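Local coordinates for regulatory protein (Bacillus megaterium, PDB 4UA2), which acts as a dual-function transcriptional regulator, probably repressing the mercury resistance operon without mercury and activating it once the DNA-bound dimer has taken up the ion, at the interface of chains A and B. Sequence-based numbering; all coordinates share one arbitrary frame. Chains: chain A/B, Regulatory protein.

Contact 1: the interface of chains A and B. Residues chain A 111, 116-117, 122-124; chain B 83, 87.
The metal-binding loop of chain A, with its short 3-10 helices 115-118 and 120-122, wraps around B:Tyr83 near the start of the partner's dimerisation helix 82-112. With CG anti to the backbone N (chi1 -174°), the tyrosine ring points away from its own helix and into this loop. A:Glu116 lays its CB over the middle of one ring face, 3.6 Å from the centroid of the B:Tyr83 ring, in a CH-pi contact. Its carboxylate then turns back beside B:Tyr83 CB, nearly parallel to the ring (8°). From the opposite side of the ring plane, A:Lys111 brings aliphatic CG to 3.6 Å from B:Tyr83 CE1, using the greasy part of a charged side chain. The phenol suits this place because its polar end is also used: B:Tyr83 OH donates a hydrogen bond to the backbone O of A:Glu122 (2.9 Å), reaching it from above the carbonyl plane. One helical turn on, B:Ile87 CD1 packs 4.0 Å from CB of the rigid A:Pro124. The bonded carbonyl and this proline flank A:Cys123, in MerR proteins a mercury-binding cysteine of this loop, so the contact probably helps to position the loop around A:Cys123 beside the partner subunit for metal binding.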
# COMPACT_ATOMS: atom_id res chain seq x y z
N LYS A 111 12.52 -15.82 6.87
CA LYS A 111 13.21 -16.49 5.77
C LYS A 111 14.50 -17.14 6.24
O LYS A 111 14.84 -18.24 5.80
CB LYS A 111 13.51 -15.51 4.63
CG LYS A 111 14.01 -16.18 3.37
CD LYS A 111 14.49 -15.18 2.33
CE LYS A 111 15.82 -14.56 2.72
NZ LYS A 111 16.52 -13.95 1.55
N GLU A 116 16.42 -23.67 3.47
CA GLU A 116 16.76 -23.27 2.11
C GLU A 116 17.59 -21.99 2.06
O GLU A 116 18.28 -21.72 1.08
CB GLU A 116 15.49 -23.09 1.27
CG GLU A 116 14.61 -24.32 1.17
CD GLU A 116 13.57 -24.39 2.28
OE1 GLU A 116 13.80 -23.80 3.36
OE2 GLU A 116 12.52 -25.02 2.07
N ASN A 117 17.52 -21.20 3.13
CA ASN A 117 18.25 -19.95 3.21
C ASN A 117 19.76 -20.17 3.27
O ASN A 117 20.54 -19.26 2.98
CB ASN A 117 17.78 -19.14 4.42
CG ASN A 117 18.31 -17.72 4.41
OD1 ASN A 117 17.86 -16.89 3.61
ND2 ASN A 117 19.24 -17.42 5.30
N GLU A 122 19.33 -22.15 -3.83
CA GLU A 122 18.03 -21.62 -3.45
C GLU A 122 18.03 -20.10 -3.36
O GLU A 122 17.02 -19.49 -3.00
CB GLU A 122 17.59 -22.22 -2.11
CG GLU A 122 17.10 -23.65 -2.20
CD GLU A 122 15.79 -23.77 -2.95
OE1 GLU A 122 15.02 -22.79 -2.96
OE2 GLU A 122 15.54 -24.84 -3.54
N CYS A 123 19.16 -19.48 -3.70
CA CYS A 123 19.27 -18.03 -3.66
C CYS A 123 18.43 -17.38 -4.76
O CYS A 123 18.50 -17.78 -5.92
CB CYS A 123 20.74 -17.61 -3.79
SG CYS A 123 21.03 -15.83 -3.61
N PRO A 124 17.64 -16.36 -4.38
CA PRO A 124 16.74 -15.63 -5.29
C PRO A 124 17.46 -14.67 -6.23
O PRO A 124 17.56 -13.48 -5.94
CB PRO A 124 15.82 -14.87 -4.33
CG PRO A 124 16.64 -14.69 -3.10
CD PRO A 124 17.49 -15.92 -2.98
N TYR B 83 9.44 -20.51 2.53
CA TYR B 83 10.59 -19.84 1.95
C TYR B 83 10.23 -19.00 0.72
O TYR B 83 10.50 -17.80 0.67
CB TYR B 83 11.65 -20.89 1.58
CG TYR B 83 12.96 -20.32 1.09
CD1 TYR B 83 13.82 -19.66 1.96
CD2 TYR B 83 13.35 -20.46 -0.24
CE1 TYR B 83 15.02 -19.14 1.52
CE2 TYR B 83 14.55 -19.95 -0.69
CZ TYR B 83 15.38 -19.29 0.19
OH TYR B 83 16.57 -18.78 -0.25
N ILE B 87 10.19 -14.94 0.03
CA ILE B 87 10.85 -14.29 -1.10
C ILE B 87 9.90 -13.37 -1.86
O ILE B 87 10.17 -12.18 -2.05
CB ILE B 87 11.44 -15.33 -2.08
CG1 ILE B 87 12.55 -16.13 -1.40
CG2 ILE B 87 11.96 -14.65 -3.34
CD1 ILE B 87 13.25 -17.11 -2.33

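Contact 2: the interface of chains A and B. Residues chain A 51, 55, 58, 60, 93; chain B 99-100, 103, 106.
Helix 43-57 of chain A, the loop after it and helix 82-112 of the same chain together receive helix 82-112 of chain B, whose B:Ile103 projects into the apolar group formed by A:Met55, A:Leu58, A:Phe60 and A:Ile93. The two branches of the isoleucine divide the work. CD1, the end of the longer branch, lies 3.5 Å from A:Leu58 CD1 and also meets the selenium of A:Met55, SE to CD1 being 3.6 Å. The shorter branch, CG2 of B:Ile103, comes in obliquely from above the plane of the A:Phe60 ring, 3.9 Å from its CZ, and meets A:Ile93 CD1 at 3.7 Å. Methionine, modelled here as selenomethionine, suits this place through its unbranched, flexible chain: bent at chi2 (-67°) and again at chi3, A:Met55 curls between two aromatic rings, CG over the centre of the A:Phe51 face and methyl CE over that of A:Phe60. Selenomethionine B:Met106 sends its methyl CE to the edge of A:Phe51, in the ring plane and 3.9 Å from CE1. At the opposite end, A:Ile93 CG1 packs against B:Leu100 CD2 at 3.7 Å, while A:Leu58 CD1 also touches the CB methylene of B:Asp99. The patch thus couples the DNA-binding part of one subunit to the dimerisation helix of the other, a possible route by which mercury binding could be passed on to the DNA-binding part.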
# COMPACT_ATOMS: atom_id res chain seq x y z
N PHE A 51 0.93 6.49 -13.91
CA PHE A 51 0.90 7.24 -12.66
C PHE A 51 -0.41 6.99 -11.91
O PHE A 51 -0.39 6.57 -10.76
CB PHE A 51 1.08 8.74 -12.93
CG PHE A 51 0.98 9.59 -11.70
CD1 PHE A 51 2.07 9.74 -10.86
CD2 PHE A 51 -0.19 10.26 -11.39
CE1 PHE A 51 1.99 10.52 -9.72
CE2 PHE A 51 -0.28 11.05 -10.26
CZ PHE A 51 0.81 11.18 -9.42
N MSE A 55 -0.52 4.86 -8.42
CA MSE A 55 -0.99 5.66 -7.29
C MSE A 55 -2.23 5.03 -6.67
O MSE A 55 -2.37 4.98 -5.45
CB MSE A 55 -1.30 7.09 -7.73
CG MSE A 55 -0.06 7.94 -8.00
SE MSE A 55 0.97 8.30 -6.39
CE MSE A 55 -0.26 9.54 -5.52
N LEU A 58 -1.33 2.04 -4.67
CA LEU A 58 -0.63 2.32 -3.42
C LEU A 58 -1.54 2.92 -2.36
O LEU A 58 -1.08 3.33 -1.29
CB LEU A 58 0.57 3.23 -3.68
CG LEU A 58 1.69 2.49 -4.43
CD1 LEU A 58 2.91 3.36 -4.61
CD2 LEU A 58 2.05 1.20 -3.70
N PHE A 60 -4.01 5.47 -2.88
CA PHE A 60 -4.54 6.81 -3.15
C PHE A 60 -5.88 6.75 -3.88
O PHE A 60 -6.08 5.92 -4.77
CB PHE A 60 -3.54 7.62 -3.97
CG PHE A 60 -2.36 8.11 -3.18
CD1 PHE A 60 -2.37 9.38 -2.63
CD2 PHE A 60 -1.25 7.31 -2.98
CE1 PHE A 60 -1.29 9.84 -1.90
CE2 PHE A 60 -0.17 7.76 -2.25
CZ PHE A 60 -0.19 9.03 -1.71
N ILE A 93 1.50 8.22 4.61
CA ILE A 93 2.48 7.43 3.86
C ILE A 93 3.71 7.13 4.71
O ILE A 93 4.36 6.11 4.51
CB ILE A 93 2.89 8.16 2.56
CG1 ILE A 93 3.47 7.17 1.55
CG2 ILE A 93 3.86 9.30 2.83
CD1 ILE A 93 3.67 7.76 0.18
N ASP B 99 8.63 2.82 -3.91
CA ASP B 99 7.63 3.71 -4.51
C ASP B 99 7.10 4.73 -3.50
O ASP B 99 7.08 5.93 -3.78
CB ASP B 99 6.48 2.89 -5.09
CG ASP B 99 6.88 2.12 -6.33
OD1 ASP B 99 7.90 2.47 -6.95
OD2 ASP B 99 6.16 1.16 -6.70
N LEU B 100 6.69 4.24 -2.34
CA LEU B 100 6.13 5.10 -1.29
C LEU B 100 7.13 6.14 -0.80
O LEU B 100 6.75 7.28 -0.51
CB LEU B 100 5.66 4.26 -0.11
CG LEU B 100 4.45 3.36 -0.34
CD1 LEU B 100 4.26 2.45 0.85
CD2 LEU B 100 3.20 4.18 -0.60
N ILE B 103 7.20 8.83 -3.42
CA ILE B 103 5.98 9.61 -3.37
C ILE B 103 6.04 10.58 -2.20
O ILE B 103 5.63 11.74 -2.32
CB ILE B 103 4.75 8.70 -3.24
CG1 ILE B 103 4.63 7.81 -4.47
CG2 ILE B 103 3.48 9.52 -3.06
CD1 ILE B 103 3.51 6.82 -4.38
N MSE B 106 8.15 13.42 -3.05
CA MSE B 106 7.38 14.26 -3.97
C MSE B 106 6.46 15.20 -3.20
O MSE B 106 6.44 16.41 -3.44
CB MSE B 106 6.56 13.39 -4.93
CG MSE B 106 5.71 14.18 -5.91
SE MSE B 106 3.86 13.54 -6.02
CE MSE B 106 4.18 11.76 -6.73

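Contact 3: the interface of chains A and B. Residues chain A 96, 99-100, 103; chain B 54, 58, 100.
B:Arg54 leaves helix 43-57 with CG anti to the backbone N, bends at chi2 (53°) and then runs straight, which carries its guanidinium to A:Asp99 on helix 82-112 of the other chain. The arginine approaches side-on and gives two N-H groups to one carboxylate oxygen: NH2 lies 2.7 Å and NE 2.8 Å from A:Asp99 OD2. Carboxylate and guanidinium planes stand almost perpendicular (83°). NH2 comes nearly along the C-O bond of OD2, whereas NE comes from its anti side and out of the carboxylate plane. Both bonds are bent, about 136° at the hydrogen, as expected when two donors converge on one atom of this salt bridge. B:Leu58 lies just past the end of that helix; its CD2 sits over one face of the guanidinium within its own chain, offset toward the rim, and partly covers it, which may strengthen the charge pairing. B:Leu58 CD2 also packs 3.8 Å from A:Lys96 CG. A:Lys96 suits a helix flank because its long chain, extended until a turn at chi4, offers methylenes to the leucines, and that turn brings NZ back to 3.9 Å from B:Leu58 CD2. A:Lys96 CE lies 3.5 Å from B:Leu100 CD1, the two side chains crossing at about a right angle. That methyl also meets its own twin at the dimer axis, A:Leu100 CD1 lying 3.6 Å from B:Leu100 CD1.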
# COMPACT_ATOMS: atom_id res chain seq x y z
N LYS A 96 2.63 4.25 6.96
CA LYS A 96 2.56 3.10 6.07
C LYS A 96 3.95 2.53 5.77
O LYS A 96 4.16 1.31 5.85
CB LYS A 96 1.85 3.48 4.76
CG LYS A 96 1.65 2.34 3.78
CD LYS A 96 0.90 2.82 2.54
CE LYS A 96 0.85 1.75 1.46
NZ LYS A 96 0.12 0.53 1.90
N ASP A 99 5.42 0.75 8.91
CA ASP A 99 4.77 -0.55 9.04
C ASP A 99 5.34 -1.56 8.05
O ASP A 99 5.75 -2.66 8.44
CB ASP A 99 3.26 -0.43 8.85
CG ASP A 99 2.57 0.25 10.02
OD1 ASP A 99 3.23 0.43 11.07
OD2 ASP A 99 1.38 0.60 9.89
N LEU A 100 5.39 -1.18 6.78
CA LEU A 100 5.89 -2.07 5.73
C LEU A 100 7.35 -2.46 5.96
O LEU A 100 7.75 -3.59 5.64
CB LEU A 100 5.73 -1.43 4.36
CG LEU A 100 4.29 -1.29 3.84
CD1 LEU A 100 4.28 -0.77 2.42
CD2 LEU A 100 3.56 -2.63 3.92
N ILE A 103 7.40 -5.05 8.75
CA ILE A 103 6.87 -6.29 8.18
C ILE A 103 7.91 -6.97 7.30
O ILE A 103 8.03 -8.20 7.30
CB ILE A 103 5.59 -6.03 7.36
CG1 ILE A 103 4.47 -5.52 8.27
CG2 ILE A 103 5.13 -7.30 6.65
CD1 ILE A 103 3.22 -5.15 7.53
N ARG B 54 -4.56 -4.75 10.65
CA ARG B 54 -3.56 -3.87 10.06
C ARG B 54 -2.89 -4.49 8.83
O ARG B 54 -2.59 -3.80 7.86
CB ARG B 54 -2.50 -3.48 11.09
CG ARG B 54 -1.48 -2.47 10.59
CD ARG B 54 -2.16 -1.25 9.99
NE ARG B 54 -1.20 -0.28 9.47
CZ ARG B 54 -1.54 0.84 8.84
NH1 ARG B 54 -2.82 1.14 8.65
NH2 ARG B 54 -0.60 1.67 8.40
N LEU B 58 -2.82 -3.06 4.91
CA LEU B 58 -1.58 -2.81 4.17
C LEU B 58 -1.50 -3.61 2.87
O LEU B 58 -0.47 -3.59 2.18
CB LEU B 58 -0.37 -3.10 5.05
CG LEU B 58 -0.19 -2.07 6.17
CD1 LEU B 58 0.81 -2.55 7.20
CD2 LEU B 58 0.24 -0.73 5.59
N LEU B 100 6.69 4.24 -2.34
CA LEU B 100 6.13 5.10 -1.29
C LEU B 100 7.13 6.14 -0.80
O LEU B 100 6.75 7.28 -0.51
CB LEU B 100 5.66 4.26 -0.11
CG LEU B 100 4.45 3.36 -0.34
CD1 LEU B 100 4.26 2.45 0.85
CD2 LEU B 100 3.20 4.18 -0.60

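Contacts 2 and 3 lie about 13 Å apart, C-alpha centre to C-alpha centre, and form a continuous region at the middle of the paired helices 82-112. They share B:Leu100, and the two-fold axis, which repeats every contact with the chains exchanged, turns the A:Leu58 and B:Ile103 pair of contact 2 into the B:Leu58 and A:Ile103 pair of contact 3. Contact 1 lies towards the helix ends, about 22 Å from contact 3 and 29 Å from contact 2 between the same kind of centres. Metal-binding loops and DNA-binding parts are therefore joined through these helices, a plausible path for passing mercury binding on to DNA.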